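Putative hydrolase (Burkholderia cenocepacia, PDB 4X00) probably acts as a hydrolase of the alpha/beta-hydrolase fold, perhaps with aryl esterase activity. Local coordinates at residues A[255-258]-A[263-266]; A[172-175]-A[179-182]; A[54-59]-A[268-273]; A[37-42]-A[48-53]. All coordinates share one frame; numbering follows the deposited sequence.

Overall arrangement
Following the chain from the N terminus, contact 4 (37-42 with 48-53) closes first, folding the end of strand 36-40 against the turn that leads into helix 51-54 and against Q53 of that helix. Residues 54-59 follow at once and open contact 3, whose loop of more than 200 residues closes only on helix 266-280. Within this long loop lie two short, local closures in succession, contact 2 (172-175 with 179-182) in the helical insertion and contact 1 (255-258 with 263-266) after the last strand; none cross. E264 of contact 1 binds the backbone N of R179 of contact 2, L263 O receives K52 NZ of contact 4, and N270 of contact 3 joins Q53 and K52 of contact 4.

Contact 1: residues A[255-258]-A[263-266]; sequences ADSG and LEEP
E264, the last residue of the short helix 261-264, and E265 just after it reach back to S257 and G258 in the loop that follows strand 250-254, the last strand of the alpha/beta-hydrolase sheet. In this fold that loop usually carries the catalytic histidine; here G258 directly precedes H259, which, with S112 and D230, probably forms a Ser-His-Asp triad. The two adjacent glutamates bind different groups. E264 presents its carboxylate to the backbone: OE1 accepts G258 N at 2.9 Å in a nearly straight bond (172°), met on the syn side but 30° out of the carboxylate plane. The same oxygen takes the backbone N of H178 and of R179, while OE2 accepts A260 N. One buried carboxylate thus gathers several peptide N-H groups from two loops, which would favour its charged form and tie the two loops together. S257 lies between the two acid chains, with OG 3.6 Å from E264 CB on one hand and directed to E265 on the other. E265 places CG beside its own backbone N (chi1 -69°) and then runs extended, which brings its carboxylate to the serine hydroxyl. E265 OE1 forms a salt bridge with R268, leaving the other oxygen for the serine: S257 OG donates to E265 OE2 at 2.7 Å, reaching it on the anti side.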
loop_
_atom_site.group_PDB
_atom_site.type_symbol
_atom_site.label_atom_id
_atom_site.label_comp_id
_atom_site.label_asym_id
_atom_site.label_seq_id
_atom_site.Cartn_x
_atom_site.Cartn_y
_atom_site.Cartn_z
ATOM N N ALA A 255 9.863 -12.232 -11.508
ATOM C CA ALA A 255 11.312 -12.369 -11.550
ATOM C C ALA A 255 12.075 -11.081 -11.867
ATOM O O ALA A 255 13.147 -10.837 -11.292
ATOM C CB ALA A 255 11.688 -13.440 -12.586
ATOM N N ASP A 256 11.527 -10.269 -12.766
ATOM C CA ASP A 256 12.277 -9.116 -13.254
ATOM C C ASP A 256 11.665 -7.796 -12.807
ATOM O O ASP A 256 11.939 -6.749 -13.365
ATOM C CB ASP A 256 12.382 -9.187 -14.774
ATOM C CG ASP A 256 13.110 -10.446 -15.247
ATOM O OD1 ASP A 256 14.080 -10.863 -14.579
ATOM O OD2 ASP A 256 12.704 -11.031 -16.277
ATOM N N SER A 257 10.865 -7.849 -11.748
ATOM C CA SER A 257 10.384 -6.615 -11.108
ATOM C C SER A 257 11.044 -6.412 -9.777
ATOM O O SER A 257 11.489 -7.364 -9.104
ATOM C CB SER A 257 8.875 -6.629 -10.868
ATOM O OG SER A 257 8.144 -6.460 -12.062
ATOM N N GLY A 258 11.089 -5.147 -9.380
ATOM C CA GLY A 258 11.458 -4.766 -8.022
ATOM C C GLY A 258 10.231 -4.479 -7.174
ATOM O O GLY A 258 9.233 -5.212 -7.245
ATOM N N LEU A 263 3.612 -1.046 -11.428
ATOM C CA LEU A 263 4.115 -0.069 -12.398
ATOM C C LEU A 263 5.075 -0.732 -13.365
ATOM O O LEU A 263 5.100 -0.392 -14.550
ATOM C CB LEU A 263 4.825 1.095 -11.674
ATOM C CG LEU A 263 3.849 2.152 -11.123
ATOM C CD1 LEU A 263 4.571 3.040 -10.078
ATOM C CD2 LEU A 263 3.238 3.006 -12.231
ATOM N N GLU A 264 5.876 -1.676 -12.862
ATOM C CA GLU A 264 6.930 -2.289 -13.697
ATOM C C GLU A 264 6.421 -3.319 -14.706
ATOM O O GLU A 264 6.980 -3.430 -15.819
ATOM C CB GLU A 264 7.992 -2.942 -12.814
ATOM C CG GLU A 264 8.707 -1.915 -11.902
ATOM C CD GLU A 264 9.675 -2.552 -10.938
ATOM O OE1 GLU A 264 10.680 -3.118 -11.390
ATOM O OE2 GLU A 264 9.449 -2.483 -9.709
ATOM N N GLU A 265 5.408 -4.080 -14.317
ATOM C CA GLU A 265 4.788 -5.097 -15.164
ATOM C C GLU A 265 3.271 -4.928 -15.082
ATOM O O GLU A 265 2.567 -5.781 -14.525
ATOM C CB GLU A 265 5.217 -6.503 -14.717
ATOM C CG GLU A 265 6.688 -6.785 -14.987
ATOM C CD GLU A 265 7.081 -8.220 -14.675
ATOM O OE1 GLU A 265 6.474 -9.158 -15.228
ATOM O OE2 GLU A 265 8.023 -8.427 -13.885
ATOM N N PRO A 266 2.756 -3.812 -15.606
ATOM C CA PRO A 266 1.357 -3.457 -15.322
ATOM C C PRO A 266 0.363 -4.378 -16.018
ATOM O O PRO A 266 -0.699 -4.628 -15.440
ATOM C CB PRO A 266 1.261 -2.011 -15.860
ATOM C CG PRO A 266 2.312 -1.934 -16.927
ATOM C CD PRO A 266 3.456 -2.777 -16.397
#

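Contact 2: residues A[172-175]-A[179-182]; sequences FLRL and RQPD. With EDO (1,2-ethanediol), chain K.
R174, on helix 162-174, and Q180, in the irregular loop beyond it, bring their CA atoms to 7.4 Å as the chain doubles back. That gap is bridged by the Q180 side chain, whose bend at chi2 (-62°) carries the amide back to R174, where its two polar atoms meet the backbone and the side chain of the same arginine. Q180 NE2 donates to R174 O at 3.0 Å; the bond is almost straight at 172°, lies in the carbonyl plane on a lone pair, and keeps within the amide plane. The contacts of the guanidinium belong to one of two deposited conformers and are less certain than this backbone bond. In that conformer R174 NH1 donates to Q180 OE1 at 3.2 Å. The amide oxygen sits at the guanidinium edge and in its plane, yet the donor stands above the carbonyl plane, off the lone pairs, and the two flat groups are 64° apart. R174 NH1 also donates to a water at 2.6 Å, which passes a bond on to P181 O at 2.7 Å, and the guanidinium makes a cation-pi contact with F186. R179 O accepts from O2 of an ethanediol at 2.8 Å. D182 N-caps helix 183-194, with OD1 receiving T185 N. This connection between helices 162-174 and 183-194 belongs to the helical insertion between strands 132-136 and 222-227, the place where many alpha/beta hydrolases carry their cap.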
loop_
_atom_site.group_PDB
_atom_site.type_symbol
_atom_site.label_atom_id
_atom_site.label_comp_id
_atom_site.label_asym_id
_atom_site.label_seq_id
_atom_site.Cartn_x
_atom_site.Cartn_y
_atom_site.Cartn_z
ATOM N N PHE A 172 15.428 6.784 -2.108
ATOM C CA PHE A 172 14.398 5.817 -1.742
ATOM C C PHE A 172 13.492 5.526 -2.941
ATOM O O PHE A 172 13.119 4.374 -3.189
ATOM C CB PHE A 172 13.581 6.366 -0.570
ATOM C CG PHE A 172 12.493 5.446 -0.136
ATOM C CD1 PHE A 172 12.773 4.461 0.788
ATOM C CD2 PHE A 172 11.195 5.581 -0.615
ATOM C CE1 PHE A 172 11.767 3.580 1.214
ATOM C CE2 PHE A 172 10.174 4.709 -0.169
ATOM C CZ PHE A 172 10.481 3.710 0.741
ATOM N N LEU A 173 13.071 6.570 -3.648
ATOM C CA LEU A 173 12.172 6.352 -4.793
ATOM C C LEU A 173 12.888 5.514 -5.854
ATOM O O LEU A 173 12.270 4.632 -6.476
ATOM C CB LEU A 173 11.704 7.680 -5.385
ATOM C CG LEU A 173 10.647 7.591 -6.506
ATOM C CD1 LEU A 173 9.396 6.872 -6.042
ATOM C CD2 LEU A 173 10.314 8.975 -7.003
ATOM N N ARG A 174 14.194 5.731 -6.081
ATOM C CA ARG A 174 14.925 4.892 -7.039
ATOM C C ARG A 174 14.925 3.436 -6.596
ATOM O O ARG A 174 14.856 2.534 -7.438
ATOM C CB ARG A 174 16.357 5.391 -7.199
ATOM C CG ARG A 174 16.473 6.688 -7.969
ATOM C CD ARG A 174 16.108 6.481 -9.433
ATOM N NE ARG A 174 16.228 7.715 -10.211
ATOM C CZ ARG A 174 15.723 7.883 -11.430
ATOM N NH1 ARG A 174 15.053 6.892 -12.022
ATOM N NH2 ARG A 174 15.898 9.043 -12.057
ATOM N N LEU A 175 14.987 3.202 -5.284
ATOM C CA LEU A 175 14.970 1.841 -4.748
ATOM C C LEU A 175 13.601 1.186 -4.902
ATOM O O LEU A 175 13.470 -0.012 -4.659
ATOM C CB LEU A 175 15.378 1.853 -3.272
ATOM C CG LEU A 175 16.884 2.113 -3.101
ATOM C CD1 LEU A 175 17.137 2.416 -1.610
ATOM C CD2 LEU A 175 17.747 0.939 -3.579
ATOM N N ARG A 179 12.869 -2.122 -12.836
ATOM C CA ARG A 179 12.631 -1.507 -14.150
ATOM C C ARG A 179 12.323 -0.026 -13.873
ATOM O O ARG A 179 11.223 0.292 -13.449
ATOM C CB ARG A 179 11.452 -2.186 -14.893
ATOM C CG ARG A 179 11.549 -3.695 -15.201
ATOM C CD ARG A 179 10.339 -4.129 -16.061
ATOM N NE ARG A 179 10.413 -5.501 -16.546
ATOM C CZ ARG A 179 9.516 -6.053 -17.370
ATOM N NH1 ARG A 179 8.460 -5.356 -17.792
ATOM N NH2 ARG A 179 9.673 -7.299 -17.765
ATOM N N GLN A 180 13.292 0.873 -14.037
ATOM C CA GLN A 180 13.020 2.278 -13.729
ATOM C C GLN A 180 11.964 2.848 -14.654
ATOM O O GLN A 180 11.931 2.521 -15.839
ATOM C CB GLN A 180 14.285 3.132 -13.831
ATOM C CG GLN A 180 15.335 2.799 -12.765
ATOM C CD GLN A 180 14.856 3.050 -11.321
ATOM O OE1 GLN A 180 14.162 4.025 -11.035
ATOM N NE2 GLN A 180 15.299 2.207 -10.408
ATOM N N PRO A 181 11.098 3.709 -14.108
ATOM C CA PRO A 181 10.081 4.369 -14.938
ATOM C C PRO A 181 10.714 5.385 -15.875
ATOM O O PRO A 181 11.886 5.735 -15.718
ATOM C CB PRO A 181 9.166 5.052 -13.921
ATOM C CG PRO A 181 10.002 5.232 -12.724
ATOM C CD PRO A 181 11.046 4.150 -12.699
ATOM N N ASP A 182 9.965 5.862 -16.853
ATOM C CA ASP A 182 10.531 6.912 -17.694
ATOM C C ASP A 182 10.768 8.159 -16.828
ATOM O O ASP A 182 10.221 8.289 -15.715
ATOM C CB ASP A 182 9.621 7.244 -18.865
ATOM C CG ASP A 182 8.262 7.713 -18.415
ATOM O OD1 ASP A 182 8.114 8.903 -18.107
ATOM O OD2 ASP A 182 7.329 6.892 -18.337
HETATM C C1 EDO K . 6.813 2.038 -14.571
HETATM O O1 EDO K . 6.527 3.420 -14.601
HETATM C C2 EDO K . 8.140 1.621 -13.959
HETATM O O2 EDO K . 8.810 0.725 -14.851
HETATM O O HOH W 1 13.756 7.075 -14.318
#

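Contact 3: residues A[54-59]-A[268-273]; sequences LQDPRL and RFNRDL. With EDO (1,2-ethanediol), chain H.
D56 and N270 approach from opposite directions, joining the loop after helix 51-54 to helix 266-280, the C-terminal helix that packs on the alpha/beta-hydrolase sheet. The carboxylate and amide planes are turned 46° from each other. N270 ND2 donates to D56 OD2 at 2.8 Å with an angle of 153°, using the anti lone pair of the oxygen and leaving the amide plane slightly. D56 reaches it with CG opposite its backbone N (chi1 -169°), and its other oxygen stays in its own loop: OD1 accepts R58 N at 2.8 Å, an Asx turn that steadies the carboxylate. N270 is gripped from further sides, since ND2 also donates to K52 O while OD1 accepts from Q53 NE2, so both ends of the amide are engaged and its flip is fixed. L59 crosses N270 at about a right angle and lays CD1 3.8 Å from N270 CG, covering the buried amide with a methyl group. The same CD1 comes within 4.5 Å of L273 CD2, one turn further along the helix, so a small apolar patch adjoins the polar link. On another side of the helix R271 NH2 forms a salt bridge with D272 OD1 at 3.1 Å. An ethanediol, probably from the crystallisation liquor, lies there too: R268 NE donates to its O2 at 2.8 Å, and that hydroxyl donates to D272 OD2 at 2.6 Å.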
loop_
_atom_site.group_PDB
_atom_site.type_symbol
_atom_site.label_atom_id
_atom_site.label_comp_id
_atom_site.label_asym_id
_atom_site.label_seq_id
_atom_site.Cartn_x
_atom_site.Cartn_y
_atom_site.Cartn_z
ATOM N N LEU A 54 -5.861 2.249 -12.764
ATOM C CA LEU A 54 -7.073 3.033 -13.011
ATOM C C LEU A 54 -7.339 3.315 -14.479
ATOM O O LEU A 54 -8.488 3.496 -14.874
ATOM C CB LEU A 54 -7.000 4.370 -12.275
ATOM C CG LEU A 54 -6.650 4.260 -10.804
ATOM C CD1 LEU A 54 -6.448 5.644 -10.214
ATOM C CD2 LEU A 54 -7.765 3.482 -10.082
ATOM N N GLN A 55 -6.288 3.369 -15.281
ATOM C CA GLN A 55 -6.438 3.656 -16.705
ATOM C C GLN A 55 -6.713 2.448 -17.586
ATOM O O GLN A 55 -6.947 2.606 -18.773
ATOM C CB GLN A 55 -5.176 4.356 -17.227
ATOM C CG GLN A 55 -4.948 5.748 -16.644
ATOM C CD GLN A 55 -3.530 6.262 -16.894
ATOM O OE1 GLN A 55 -2.699 5.571 -17.498
ATOM N NE2 GLN A 55 -3.246 7.477 -16.423
ATOM N N ASP A 56 -6.672 1.244 -17.026
ATOM C CA ASP A 56 -6.832 0.033 -17.825
ATOM C C ASP A 56 -8.306 -0.235 -18.106
ATOM O O ASP A 56 -9.067 -0.456 -17.181
ATOM C CB ASP A 56 -6.196 -1.145 -17.093
ATOM C CG ASP A 56 -6.090 -2.386 -17.968
ATOM O OD1 ASP A 56 -6.860 -2.503 -18.929
ATOM O OD2 ASP A 56 -5.264 -3.268 -17.682
ATOM N N PRO A 57 -8.705 -0.225 -19.389
ATOM C CA PRO A 57 -10.106 -0.506 -19.725
ATOM C C PRO A 57 -10.597 -1.818 -19.111
ATOM O O PRO A 57 -11.784 -1.944 -18.762
ATOM C CB PRO A 57 -10.089 -0.598 -21.251
ATOM C CG PRO A 57 -8.939 0.186 -21.675
ATOM C CD PRO A 57 -7.901 0.100 -20.585
ATOM N N ARG A 58 -9.689 -2.778 -18.983
ATOM C CA ARG A 58 -10.045 -4.127 -18.521
ATOM C C ARG A 58 -10.380 -4.184 -17.028
ATOM O O ARG A 58 -10.909 -5.183 -16.547
ATOM C CB ARG A 58 -8.921 -5.113 -18.825
ATOM N N LEU A 59 -10.088 -3.114 -16.293
ATOM C CA LEU A 59 -10.460 -3.045 -14.887
ATOM C C LEU A 59 -11.654 -2.129 -14.633
ATOM O O LEU A 59 -12.075 -1.993 -13.489
ATOM C CB LEU A 59 -9.284 -2.557 -14.051
ATOM C CG LEU A 59 -8.059 -3.480 -14.009
ATOM C CD1 LEU A 59 -6.990 -2.892 -13.132
ATOM C CD2 LEU A 59 -8.464 -4.866 -13.477
ATOM N N ARG A 268 0.709 -7.633 -16.690
ATOM C CA ARG A 268 0.693 -8.834 -15.869
ATOM C C ARG A 268 -0.003 -8.589 -14.530
ATOM O O ARG A 268 -0.861 -9.378 -14.103
ATOM C CB ARG A 268 2.124 -9.327 -15.654
ATOM C CG ARG A 268 2.269 -10.545 -14.792
ATOM C CD ARG A 268 3.740 -10.856 -14.597
ATOM N NE ARG A 268 3.964 -12.055 -13.807
ATOM C CZ ARG A 268 5.173 -12.472 -13.460
ATOM N NH1 ARG A 268 6.269 -11.781 -13.868
ATOM N NH2 ARG A 268 5.308 -13.595 -12.753
ATOM N N PHE A 269 0.314 -7.462 -13.895
ATOM C CA PHE A 269 -0.296 -7.160 -12.608
ATOM C C PHE A 269 -1.807 -7.048 -12.727
ATOM O O PHE A 269 -2.537 -7.589 -11.897
ATOM C CB PHE A 269 0.298 -5.871 -12.037
ATOM C CG PHE A 269 -0.261 -5.525 -10.682
ATOM C CD1 PHE A 269 0.290 -6.076 -9.539
ATOM C CD2 PHE A 269 -1.386 -4.724 -10.573
ATOM C CE1 PHE A 269 -0.247 -5.804 -8.290
ATOM C CE2 PHE A 269 -1.925 -4.443 -9.315
ATOM C CZ PHE A 269 -1.376 -5.016 -8.198
ATOM N N ASN A 270 -2.274 -6.337 -13.750
ATOM C CA ASN A 270 -3.709 -6.115 -13.883
ATOM C C ASN A 270 -4.435 -7.409 -14.201
ATOM O O ASN A 270 -5.588 -7.595 -13.792
ATOM C CB ASN A 270 -3.993 -5.075 -14.958
ATOM C CG ASN A 270 -3.518 -3.698 -14.556
ATOM O OD1 ASN A 270 -3.128 -3.483 -13.400
ATOM N ND2 ASN A 270 -3.592 -2.753 -15.484
ATOM N N ARG A 271 -3.784 -8.285 -14.970
ATOM C CA ARG A 271 -4.311 -9.627 -15.212
ATOM C C ARG A 271 -4.424 -10.411 -13.894
ATOM O O ARG A 271 -5.481 -10.964 -13.570
ATOM C CB ARG A 271 -3.386 -10.360 -16.200
ATOM C CG ARG A 271 -3.949 -11.720 -16.621
ATOM C CD ARG A 271 -2.835 -12.613 -17.211
ATOM N NE ARG A 271 -1.953 -13.083 -16.152
ATOM C CZ ARG A 271 -0.621 -13.196 -16.239
ATOM N NH1 ARG A 271 0.017 -12.914 -17.374
ATOM N NH2 ARG A 271 0.085 -13.590 -15.185
ATOM N N ASP A 272 -3.333 -10.445 -13.117
ATOM C CA ASP A 272 -3.370 -11.149 -11.837
ATOM C C ASP A 272 -4.419 -10.566 -10.894
ATOM O O ASP A 272 -5.106 -11.313 -10.189
ATOM C CB ASP A 272 -1.989 -11.095 -11.182
ATOM C CG ASP A 272 -0.986 -12.046 -11.807
ATOM O OD1 ASP A 272 -1.370 -13.002 -12.541
ATOM O OD2 ASP A 272 0.210 -11.855 -11.532
ATOM N N LEU A 273 -4.544 -9.243 -10.868
ATOM C CA LEU A 273 -5.500 -8.605 -9.964
ATOM C C LEU A 273 -6.922 -8.942 -10.371
ATOM O O LEU A 273 -7.742 -9.365 -9.529
ATOM C CB LEU A 273 -5.285 -7.088 -9.948
ATOM C CG LEU A 273 -6.330 -6.319 -9.133
ATOM C CD1 LEU A 273 -6.368 -6.805 -7.649
ATOM C CD2 LEU A 273 -6.045 -4.816 -9.196
HETATM C C1 EDO H . 3.062 -15.539 -11.934
HETATM O O1 EDO H . 3.375 -15.796 -13.322
HETATM C C2 EDO H . 1.862 -14.612 -11.764
HETATM O O2 EDO H . 1.891 -13.521 -12.689
#

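Contact 4: residues A[37-42]-A[48-53]; sequences IIFIHG and LNWSKQ. With EDO (1,2-ethanediol), chain F.
F39, on strand 36-40, sets its CB over the W50 indole, 3.4 Å from the centroid of the five-membered ring and only 9° off the normal, a CH-pi contact. Its phenyl ring leans on the six-membered ring with centroids 5.0 Å apart and planes at 47°, while CE2 touches Q53 CG at 4.0 Å. I40 turns its side chain from the helix, but its carbonyl O meets the indole edge, 3.4 Å from W50 CZ2. H41 follows with CB 3.8 Å from N49 OD1, which accepts S46 N. The H41 imidazole takes the crowded rotamer (chi1 68°), which lets ND1 donate to G42 O at 2.8 Å; NE2 binds L69 N, so both ring nitrogens are held. This His-Gly pair after the strand is consistent with the HG motif near the oxyanion hole in alpha/beta hydrolases. The contact forms the first half of a beta-alpha-beta unit: strand 36-40 runs between the parallel strands 63-67 and 107-111, W50 reaches T66 and W111 on these neighbours, and helix 266-280 packs alongside through L273 on F39 and F269 on Q53.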
loop_
_atom_site.group_PDB
_atom_site.type_symbol
_atom_site.label_atom_id
_atom_site.label_comp_id
_atom_site.label_asym_id
_atom_site.label_seq_id
_atom_site.Cartn_x
_atom_site.Cartn_y
_atom_site.Cartn_z
ATOM N N ILE A 37 -12.729 -2.400 -5.467
ATOM C CA ILE A 37 -11.337 -2.660 -5.144
ATOM C C ILE A 37 -10.787 -1.389 -4.523
ATOM O O ILE A 37 -10.949 -0.304 -5.109
ATOM C CB ILE A 37 -10.492 -3.023 -6.386
ATOM C CG1 ILE A 37 -11.125 -4.203 -7.149
ATOM C CG2 ILE A 37 -9.037 -3.296 -5.967
ATOM C CD1 ILE A 37 -10.457 -4.474 -8.497
ATOM N N ILE A 38 -10.215 -1.493 -3.327
ATOM C CA ILE A 38 -9.600 -0.345 -2.656
ATOM C C ILE A 38 -8.092 -0.516 -2.667
ATOM O O ILE A 38 -7.573 -1.529 -2.159
ATOM C CB ILE A 38 -10.113 -0.210 -1.219
ATOM C CG1 ILE A 38 -11.631 0.042 -1.203
ATOM C CG2 ILE A 38 -9.373 0.894 -0.502
ATOM C CD1 ILE A 38 -12.273 -0.096 0.191
ATOM N N PHE A 39 -7.420 0.458 -3.303
ATOM C CA PHE A 39 -5.971 0.474 -3.448
ATOM C C PHE A 39 -5.341 1.330 -2.358
ATOM O O PHE A 39 -5.779 2.462 -2.136
ATOM C CB PHE A 39 -5.566 1.043 -4.797
ATOM C CG PHE A 39 -6.048 0.229 -5.964
ATOM C CD1 PHE A 39 -7.304 0.453 -6.495
ATOM C CD2 PHE A 39 -5.224 -0.732 -6.553
ATOM C CE1 PHE A 39 -7.749 -0.283 -7.599
ATOM C CE2 PHE A 39 -5.655 -1.484 -7.649
ATOM C CZ PHE A 39 -6.914 -1.248 -8.172
ATOM N N ILE A 40 -4.318 0.790 -1.701
ATOM C CA ILE A 40 -3.654 1.425 -0.561
ATOM C C ILE A 40 -2.191 1.538 -0.891
ATOM O O ILE A 40 -1.518 0.514 -1.036
ATOM C CB ILE A 40 -3.829 0.591 0.718
ATOM C CG1 ILE A 40 -5.304 0.240 0.926
ATOM C CG2 ILE A 40 -3.281 1.358 1.931
ATOM C CD1 ILE A 40 -5.497 -0.970 1.827
ATOM N N HIS A 41 -1.699 2.757 -1.096
ATOM C CA HIS A 41 -0.321 2.934 -1.532
ATOM C C HIS A 41 0.689 2.782 -0.382
ATOM O O HIS A 41 0.314 2.466 0.753
ATOM C CB HIS A 41 -0.147 4.297 -2.224
ATOM C CG HIS A 41 -0.293 5.474 -1.302
ATOM N ND1 HIS A 41 0.728 5.927 -0.489
ATOM C CD2 HIS A 41 -1.345 6.308 -1.088
ATOM C CE1 HIS A 41 0.300 6.982 0.204
ATOM N NE2 HIS A 41 -0.946 7.251 -0.162
ATOM N N GLY A 42 1.968 2.971 -0.704
ATOM C CA GLY A 42 3.045 2.762 0.245
ATOM C C GLY A 42 3.748 4.054 0.620
ATOM O O GLY A 42 3.317 5.161 0.265
ATOM N N LEU A 48 -1.505 8.575 -6.983
ATOM C CA LEU A 48 -0.863 8.573 -8.306
ATOM C C LEU A 48 -0.128 7.292 -8.610
ATOM O O LEU A 48 0.071 6.977 -9.795
ATOM C CB LEU A 48 0.133 9.747 -8.438
ATOM C CG LEU A 48 -0.541 11.116 -8.339
ATOM C CD1 LEU A 48 0.513 12.216 -8.515
ATOM C CD2 LEU A 48 -1.727 11.318 -9.300
ATOM N N ASN A 49 0.274 6.540 -7.584
ATOM C CA ASN A 49 0.951 5.270 -7.852
ATOM C C ASN A 49 0.131 4.291 -8.668
ATOM O O ASN A 49 0.705 3.434 -9.312
ATOM C CB ASN A 49 1.342 4.590 -6.550
ATOM C CG ASN A 49 2.447 5.294 -5.847
ATOM O OD1 ASN A 49 2.270 5.729 -4.709
ATOM N ND2 ASN A 49 3.599 5.382 -6.474
ATOM N N TRP A 50 -1.198 4.425 -8.616
ATOM C CA TRP A 50 -2.093 3.411 -9.181
ATOM C C TRP A 50 -2.601 3.750 -10.574
ATOM O O TRP A 50 -3.511 3.100 -11.072
ATOM C CB TRP A 50 -3.270 3.192 -8.235
ATOM C CG TRP A 50 -2.872 2.725 -6.878
ATOM C CD1 TRP A 50 -2.995 3.419 -5.690
ATOM C CD2 TRP A 50 -2.257 1.476 -6.550
ATOM N NE1 TRP A 50 -2.508 2.663 -4.657
ATOM C CE2 TRP A 50 -2.079 1.449 -5.148
ATOM C CE3 TRP A 50 -1.903 0.338 -7.304
ATOM C CZ2 TRP A 50 -1.544 0.331 -4.477
ATOM C CZ3 TRP A 50 -1.365 -0.763 -6.638
ATOM C CH2 TRP A 50 -1.184 -0.757 -5.248
ATOM N N SER A 51 -1.979 4.708 -11.246
ATOM C CA SER A 51 -2.472 5.180 -12.539
ATOM C C SER A 51 -2.611 4.078 -13.601
ATOM O O SER A 51 -3.547 4.092 -14.402
ATOM C CB SER A 51 -1.574 6.281 -13.091
ATOM O OG SER A 51 -0.323 5.752 -13.452
ATOM N N LYS A 52 -1.684 3.121 -13.629
ATOM C CA LYS A 52 -1.763 2.097 -14.673
ATOM C C LYS A 52 -2.861 1.082 -14.408
ATOM O O LYS A 52 -3.262 0.334 -15.317
ATOM C CB LYS A 52 -0.423 1.384 -14.834
ATOM C CG LYS A 52 0.687 2.330 -15.263
ATOM C CD LYS A 52 1.899 1.566 -15.662
ATOM C CE LYS A 52 3.074 2.491 -15.902
ATOM N NZ LYS A 52 4.266 1.675 -16.199
ATOM N N GLN A 53 -3.342 1.024 -13.173
ATOM C CA GLN A 53 -4.521 0.203 -12.852
ATOM C C GLN A 53 -5.783 0.997 -13.207
ATOM O O GLN A 53 -6.684 0.480 -13.888
ATOM C CB GLN A 53 -4.535 -0.208 -11.374
ATOM C CG GLN A 53 -3.480 -1.266 -11.025
ATOM C CD GLN A 53 -2.049 -0.823 -11.287
ATOM O OE1 GLN A 53 -1.576 0.133 -10.653
ATOM N NE2 GLN A 53 -1.334 -1.513 -12.195
HETATM C C1 EDO F . 2.557 6.665 -12.011
HETATM O O1 EDO F . 2.346 6.281 -13.375
HETATM C C2 EDO F . 2.386 8.174 -11.896
HETATM O O2 EDO F . 0.993 8.514 -11.991
#